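47 KDA membrane antigen (Treponema pallidum, PDB 1O75) binds penicillin and shows zinc-stimulated carboxypeptidase activity on synthetic depsipeptides, possibly acting as a D,D-carboxypeptidase that lowers peptidoglycan cross-linking. Local coordinates at residues G43-G48 against Y300-F305; P159-H164 against N187-M192; E356-A361 against V379-N384. The protein carries 2 engineered substitutions. All blocks are in the same frame, centred on the assembly; numbering follows the deposited sequence.

In the fold
Contact 2 (159-164 with 187-192) falls within the chain interval spanned by contact 1 (43-48 with 300-305), and contact 3 (356-361 with 379-384) follows both. Centres of contacts 1 and 2 lie about 30 Å apart, of 1 and 3 about 34 Å, and of 2 and 3 about 55 Å, on opposite sides of the chain's centre; none touches another. Contact 1 docks two loops more than 250 residues apart, across the regions assigned to domains a and C. Contacts 2 and 3 close short local loops: contact 2 pairs strands 143-163 and 190-194, and contact 3 lies where the chain passes from the sheet holding 362-367 and 372-378 to the one holding 347-351 and 382-385.

Contact 1: residues G43-G48 against Y300-F305; sequences GDLDAG and YGFDRF
Neither segment forms a strand here; their touching parts run 51° apart and come nearest where Ala47 meets Phe302, their CA atoms 4.2 Å apart. Asp46 centres an inverse gamma turn. The carbonyls of Asp46, Ala47 and Gly48 all accept bonds from the short 3-10 segment 303-304, the first from the Arg304 side chain. Ala47 O accepts a nearly straight bond from Asp303 N (2.8 Å, 169°), whereas Gly48 O takes a more bent one from Arg304 N, and in both the donor stands above the carbonyl plane. The Arg304 side chain starts from the crowded position between its backbone N and carbonyl carbon (chi1 62°), then extends from CG to NE. Its guanidinium grips a single atom end-on: NH2 lies 2.9 Å from Asp46 O, nearly along the C=O axis, and NH1 3.0 Å from that same Asp46 O, which sits close to the guanidinium plane. A weak bond from NH1 to Gly48 O adds a second carbonyl. This is loop-to-loop docking between the regions assigned to Tp47 domain a and domain C, made largely through main-chain acceptors. Charge probably adds to it: Asp46 OD1 forms a long salt bridge with Arg304 NH1 (3.5 Å), while Asp46 OD2 pairs with Lys279 and Arg304 NH2 with Asp283. The buried Phe302 ring takes the backbone of 46-47 over one face: Ala47 CA makes a CH-pi contact 3.8 Å from the ring centroid, and Asp46 O lies above the plane, offset toward the rim. Ala47 CB reaches Phe302 CD1 at 3.4 Å, and Leu45 CB approaches Phe302 CZ at 3.9 Å.

Contact 2: residues P159-H164 against N187-M192; sequences PVAVPH and NGLKTM
Three backbone hydrogen bonds join the segments as parallel neighbours, their strand axes 4.6 Å apart and inclined by 29°. Lys190 N gives to Pro159 O (2.9 Å) within the carbonyl plane; Met192 N reaches Ala161 O at 3.0 Å, nearly along the C=O axis; between them Ala161 N returns a bond to Lys190 O from above its plane. Val160 pairs with Lys190 and Ala161 with Thr191. The alternating N-H and C=O bonds join strand 143-163 to strand 190-194 in the mixed sheet, while strand 8-16 bonds Val160 and Val162 along the other edge. Gly188 and Leu189 together face Lys202 in a G1 beta bulge. Apolar contacts use both faces: Leu189 packs on that of Ala161 and Thr191, Val162 and Met192 on that of Val160 and Lys190. With Leu189 CG anti to the backbone N (chi1 -171°), Leu189 CD1 comes 3.6 Å from Val160 C, and Leu189 CD2 meets Ala161 CB. Val162 and the extended Met192 lie side by side, Val162 CG1 4.1 Å from Met192 SD, with Ala170 of helix 167-173 touching both. Pro163 crosses Met192 at about a right angle. The bent Lys190 side chain carries NZ to Glu24 and the carbonyls of Ser199 and Tyr20.

Contact 3: residues E356-A361 against V379-N384; sequences ETLMDA and VSLGQN
One backbone hydrogen bond ties the segments, from Val379 N to Ala361 O (3.2 Å, 154°), with the donor 43° out of the carbonyl plane, and the nearest CA pair is Val379 with Ala361 at 5.8 Å. The first segment folds into a type II beta turn from Leu358 to Ala361, whose own closing bond, Ala361 N to Leu358 O, is weak. At the corner positions Met359 and Asp360 the CB atoms point away from 379-384, and Asp360 OD2 forms a salt bridge with Lys403. Leu358 and Ala361, at the two ends of the turn, direct CB toward the second segment. The turn leads into strand 362-367, whose antiparallel neighbour 372-378 is connected by the loop at 379-381 to strand 382-385, so the bond at Val379 sits beside that strand pair, where the chain crosses to the separate three-stranded sheet 340-344, 347-351 and 382-385. Apolar packing rests on Leu358. Its CG stands anti to the carbonyl carbon, which, with chi2 -179°, extends CD1 toward Leu381, and the two side chains cross at about a right angle; Leu358 CD1 lies 3.6 Å from Leu381 CA and 3.7 Å from Leu381 CB. Leu358 also packs on Ile350 of strand 347-351 and on Phe402. Asn384 spans the bend at 380-384 with two side-chain bonds: Asn384 OD1 accepts from Ser380 N (3.1 Å) in a nearly straight bond, and Asn384 ND2 gives to Ser380 O (3.2 Å), which lies in the plane of the Asn384 amide. Two bonds to one residue's backbone would fix the rotation of this amide, and ND2 bonds additionally to Leu348 O.

Contact 1: residues G43-G48 against Y300-F305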
# COMPACT_ATOMS: atom_id res chain seq x y z
N GLY B 43 -6.37 12.42 18.84
CA GLY B 43 -6.15 11.36 19.81
C GLY B 43 -7.45 10.79 20.36
O GLY B 43 -7.47 9.66 20.86
N ASP B 44 -8.53 11.56 20.28
CA ASP B 44 -9.84 11.12 20.76
C ASP B 44 -10.48 10.13 19.80
O ASP B 44 -10.28 10.21 18.59
CB ASP B 44 -10.81 12.29 20.88
CG ASP B 44 -10.65 13.06 22.16
OD1 ASP B 44 -9.82 12.64 22.99
OD2 ASP B 44 -11.37 14.08 22.33
N LEU B 45 -11.26 9.20 20.34
CA LEU B 45 -11.97 8.25 19.50
C LEU B 45 -13.41 8.72 19.54
O LEU B 45 -13.80 9.42 20.48
CB LEU B 45 -11.85 6.84 20.07
CG LEU B 45 -10.42 6.30 20.10
CD1 LEU B 45 -10.40 4.91 20.71
CD2 LEU B 45 -9.85 6.29 18.68
N ASP B 46 -14.19 8.38 18.52
CA ASP B 46 -15.62 8.74 18.49
C ASP B 46 -16.25 7.53 19.19
O ASP B 46 -16.67 6.58 18.54
CB ASP B 46 -16.13 8.83 17.05
CG ASP B 46 -17.64 9.06 16.98
OD1 ASP B 46 -18.32 8.98 18.03
OD2 ASP B 46 -18.14 9.33 15.87
N ALA B 47 -16.32 7.59 20.51
CA ALA B 47 -16.83 6.47 21.29
C ALA B 47 -18.29 6.53 21.71
O ALA B 47 -18.73 5.73 22.53
CB ALA B 47 -15.95 6.29 22.53
N GLY B 48 -19.06 7.45 21.13
CA GLY B 48 -20.45 7.57 21.51
C GLY B 48 -21.43 6.79 20.66
O GLY B 48 -21.15 5.69 20.18
N TYR B 300 -14.97 -2.41 21.19
CA TYR B 300 -16.02 -2.93 22.08
C TYR B 300 -16.51 -1.94 23.11
O TYR B 300 -17.60 -2.08 23.66
CB TYR B 300 -15.52 -4.21 22.76
CG TYR B 300 -15.01 -5.24 21.77
CD1 TYR B 300 -13.79 -5.89 21.99
CD2 TYR B 300 -15.75 -5.56 20.62
CE1 TYR B 300 -13.31 -6.84 21.08
CE2 TYR B 300 -15.28 -6.52 19.71
CZ TYR B 300 -14.06 -7.15 19.95
OH TYR B 300 -13.60 -8.10 19.07
N GLY B 301 -15.71 -0.90 23.37
CA GLY B 301 -16.10 0.08 24.37
C GLY B 301 -16.93 1.26 23.89
O GLY B 301 -17.32 2.09 24.70
N PHE B 302 -17.19 1.36 22.58
CA PHE B 302 -17.99 2.48 22.09
C PHE B 302 -19.44 2.26 22.46
O PHE B 302 -19.92 1.13 22.47
CB PHE B 302 -17.90 2.60 20.56
CG PHE B 302 -16.53 3.02 20.04
CD1 PHE B 302 -15.49 3.38 20.90
CD2 PHE B 302 -16.30 3.08 18.66
CE1 PHE B 302 -14.24 3.79 20.40
CE2 PHE B 302 -15.08 3.49 18.14
CZ PHE B 302 -14.04 3.85 19.01
N ASP B 303 -20.16 3.33 22.75
CA ASP B 303 -21.57 3.17 23.12
C ASP B 303 -22.40 2.50 22.04
O ASP B 303 -23.31 1.71 22.35
CB ASP B 303 -22.21 4.50 23.48
CG ASP B 303 -21.59 5.14 24.71
OD1 ASP B 303 -20.98 4.43 25.54
OD2 ASP B 303 -21.72 6.37 24.85
N ARG B 304 -22.12 2.79 20.76
CA ARG B 304 -22.91 2.18 19.70
C ARG B 304 -22.63 0.70 19.52
O ARG B 304 -23.32 0.04 18.74
CB ARG B 304 -22.70 2.92 18.36
CG ARG B 304 -21.27 2.93 17.79
CD ARG B 304 -21.20 3.86 16.52
NE ARG B 304 -19.81 4.06 16.09
CZ ARG B 304 -18.95 4.89 16.68
NH1 ARG B 304 -19.34 5.63 17.71
NH2 ARG B 304 -17.67 4.93 16.31
N PHE B 305 -21.64 0.18 20.23
CA PHE B 305 -21.29 -1.25 20.17
C PHE B 305 -21.43 -1.91 21.56
O PHE B 305 -20.87 -2.97 21.83
CB PHE B 305 -19.85 -1.44 19.65
CG PHE B 305 -19.63 -0.88 18.26
CD1 PHE B 305 -20.54 -1.17 17.25
CD2 PHE B 305 -18.54 -0.05 17.97
CE1 PHE B 305 -20.37 -0.64 15.95
CE2 PHE B 305 -18.35 0.48 16.68
CZ PHE B 305 -19.27 0.19 15.67

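Contact 2: residues P159-H164 against N187-M192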
# COMPACT_ATOMS: atom_id res chain seq x y z
N PRO B 159 -31.77 5.68 -0.72
CA PRO B 159 -32.95 5.44 -1.55
C PRO B 159 -34.20 5.33 -0.68
O PRO B 159 -34.27 4.52 0.26
CB PRO B 159 -32.62 4.14 -2.27
CG PRO B 159 -31.75 3.41 -1.28
CD PRO B 159 -30.87 4.52 -0.73
N VAL B 160 -35.19 6.17 -0.97
CA VAL B 160 -36.42 6.16 -0.19
C VAL B 160 -37.72 6.13 -0.99
O VAL B 160 -37.75 6.43 -2.19
CB VAL B 160 -36.49 7.39 0.77
CG1 VAL B 160 -35.41 7.29 1.84
CG2 VAL B 160 -36.35 8.70 -0.02
N ALA B 161 -38.79 5.72 -0.30
CA ALA B 161 -40.15 5.68 -0.84
C ALA B 161 -40.86 6.67 0.06
O ALA B 161 -40.85 6.51 1.28
CB ALA B 161 -40.76 4.29 -0.69
N VAL B 162 -41.45 7.70 -0.54
CA VAL B 162 -42.12 8.75 0.22
C VAL B 162 -43.61 8.82 -0.10
O VAL B 162 -43.99 9.01 -1.25
CB VAL B 162 -41.49 10.14 -0.09
CG1 VAL B 162 -42.21 11.24 0.69
CG2 VAL B 162 -40.01 10.13 0.26
N PRO B 163 -44.47 8.65 0.92
CA PRO B 163 -45.91 8.70 0.69
C PRO B 163 -46.28 10.12 0.28
O PRO B 163 -45.70 11.09 0.76
CB PRO B 163 -46.50 8.34 2.06
CG PRO B 163 -45.38 7.57 2.74
CD PRO B 163 -44.17 8.36 2.33
N HIS B 164 -47.26 10.23 -0.61
CA HIS B 164 -47.71 11.53 -1.10
C HIS B 164 -47.87 12.59 -0.01
O HIS B 164 -47.37 13.70 -0.14
CB HIS B 164 -49.05 11.36 -1.83
CG HIS B 164 -49.55 12.63 -2.44
ND1 HIS B 164 -48.98 13.20 -3.56
CD2 HIS B 164 -50.53 13.48 -2.04
CE1 HIS B 164 -49.59 14.34 -3.82
NE2 HIS B 164 -50.53 14.54 -2.91
N ASN B 187 -32.66 -2.07 -4.10
CA ASN B 187 -32.02 -2.67 -2.94
C ASN B 187 -31.67 -1.62 -1.91
O ASN B 187 -30.93 -0.68 -2.20
CB ASN B 187 -30.75 -3.42 -3.36
CG ASN B 187 -30.10 -4.15 -2.19
OD1 ASN B 187 -30.77 -4.83 -1.42
ND2 ASN B 187 -28.78 -4.02 -2.08
N GLY B 188 -32.19 -1.76 -0.69
CA GLY B 188 -31.87 -0.81 0.36
C GLY B 188 -32.90 0.27 0.56
O GLY B 188 -32.71 1.18 1.36
N LEU B 189 -34.01 0.16 -0.16
CA LEU B 189 -35.09 1.14 -0.07
C LEU B 189 -35.63 1.27 1.34
O LEU B 189 -35.96 0.26 1.96
CB LEU B 189 -36.24 0.73 -1.00
CG LEU B 189 -37.37 1.74 -1.22
CD1 LEU B 189 -36.92 2.84 -2.19
CD2 LEU B 189 -38.60 1.00 -1.79
N LYS B 190 -35.71 2.50 1.85
CA LYS B 190 -36.26 2.75 3.18
C LYS B 190 -37.52 3.59 2.98
O LYS B 190 -37.52 4.54 2.20
CB LYS B 190 -35.27 3.52 4.06
CG LYS B 190 -34.00 2.74 4.44
CD LYS B 190 -33.00 3.69 5.07
CE LYS B 190 -32.42 3.17 6.34
NZ LYS B 190 -33.38 3.10 7.44
N THR B 191 -38.58 3.25 3.71
CA THR B 191 -39.85 3.97 3.56
C THR B 191 -40.08 5.03 4.63
O THR B 191 -39.94 4.79 5.82
CB THR B 191 -41.00 2.94 3.55
OG1 THR B 191 -40.80 2.05 2.43
CG2 THR B 191 -42.38 3.63 3.42
N MET B 192 -40.40 6.25 4.19
CA MET B 192 -40.64 7.31 5.15
C MET B 192 -41.93 6.93 5.87
O MET B 192 -42.94 6.70 5.22
CB MET B 192 -40.78 8.66 4.43
CG MET B 192 -40.75 9.84 5.37
SD MET B 192 -40.61 11.41 4.48
CE MET B 192 -40.27 12.49 5.82

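Contact 3: residues E356-A361 against V379-N384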
# COMPACT_ATOMS: atom_id res chain seq x y z
N GLU B 356 1.52 -23.69 25.63
CA GLU B 356 0.44 -23.92 24.68
C GLU B 356 0.01 -22.60 24.04
O GLU B 356 -0.32 -22.56 22.86
CB GLU B 356 -0.76 -24.55 25.37
CG GLU B 356 -1.99 -24.63 24.46
CD GLU B 356 -3.23 -25.17 25.16
OE1 GLU B 356 -3.63 -24.59 26.20
OE2 GLU B 356 -3.80 -26.17 24.67
N THR B 357 -0.00 -21.54 24.83
CA THR B 357 -0.41 -20.23 24.35
C THR B 357 0.50 -19.73 23.22
O THR B 357 0.06 -18.95 22.37
CB THR B 357 -0.41 -19.20 25.51
OG1 THR B 357 -0.99 -17.97 25.07
CG2 THR B 357 0.99 -18.94 25.98
N LEU B 358 1.74 -20.20 23.19
CA LEU B 358 2.69 -19.79 22.16
C LEU B 358 2.78 -20.78 20.99
O LEU B 358 3.73 -20.74 20.21
CB LEU B 358 4.08 -19.57 22.77
CG LEU B 358 4.17 -18.48 23.84
CD1 LEU B 358 5.60 -18.35 24.33
CD2 LEU B 358 3.68 -17.15 23.27
N MET B 359 1.79 -21.66 20.88
CA MET B 359 1.74 -22.65 19.81
C MET B 359 1.43 -21.96 18.49
O MET B 359 0.53 -21.13 18.42
CB MET B 359 0.66 -23.70 20.09
CG MET B 359 0.91 -24.61 21.29
SD MET B 359 2.21 -25.83 21.01
CE MET B 359 1.31 -27.04 20.03
N ASP B 360 2.18 -22.30 17.45
CA ASP B 360 1.95 -21.70 16.14
C ASP B 360 2.04 -20.17 16.19
O ASP B 360 1.49 -19.48 15.33
CB ASP B 360 0.57 -22.11 15.62
CG ASP B 360 0.46 -23.60 15.33
OD1 ASP B 360 0.90 -24.03 14.24
OD2 ASP B 360 -0.05 -24.34 16.20
N ALA B 361 2.74 -19.64 17.19
CA ALA B 361 2.90 -18.19 17.31
C ALA B 361 3.94 -17.72 16.31
O ALA B 361 4.81 -18.48 15.89
CB ALA B 361 3.31 -17.82 18.71
N VAL B 379 7.96 -18.73 16.34
CA VAL B 379 8.63 -18.56 17.62
C VAL B 379 8.04 -19.44 18.71
O VAL B 379 6.90 -19.90 18.61
CB VAL B 379 8.59 -17.08 18.05
CG1 VAL B 379 8.68 -16.96 19.56
CG2 VAL B 379 9.73 -16.32 17.41
N SER B 380 8.85 -19.68 19.74
CA SER B 380 8.45 -20.49 20.88
C SER B 380 8.90 -19.80 22.16
O SER B 380 9.56 -18.75 22.11
CB SER B 380 9.10 -21.88 20.79
OG SER B 380 8.81 -22.49 19.55
N LEU B 381 8.55 -20.39 23.30
CA LEU B 381 8.91 -19.83 24.59
C LEU B 381 10.43 -19.93 24.82
O LEU B 381 11.07 -20.90 24.40
CB LEU B 381 8.15 -20.59 25.69
CG LEU B 381 8.28 -20.17 27.15
CD1 LEU B 381 7.91 -18.70 27.33
CD2 LEU B 381 7.38 -21.06 27.99
N GLY B 382 10.99 -18.92 25.48
CA GLY B 382 12.42 -18.93 25.76
C GLY B 382 13.26 -17.99 24.89
O GLY B 382 13.00 -16.79 24.82
N GLN B 383 14.27 -18.55 24.23
CA GLN B 383 15.15 -17.76 23.38
C GLN B 383 14.98 -18.14 21.91
O GLN B 383 14.82 -19.31 21.58
CB GLN B 383 16.60 -17.95 23.81
CG GLN B 383 16.87 -17.53 25.25
CD GLN B 383 18.31 -17.82 25.69
OE1 GLN B 383 19.26 -17.36 25.06
NE2 GLN B 383 18.46 -18.56 26.78
N ASN B 384 15.01 -17.14 21.04
CA ASN B 384 14.83 -17.37 19.61
C ASN B 384 15.88 -16.62 18.77
O ASN B 384 15.82 -15.40 18.64
CB ASN B 384 13.43 -16.90 19.19
CG ASN B 384 12.33 -17.55 20.01
OD1 ASN B 384 11.77 -18.58 19.62
ND2 ASN B 384 12.03 -16.96 21.16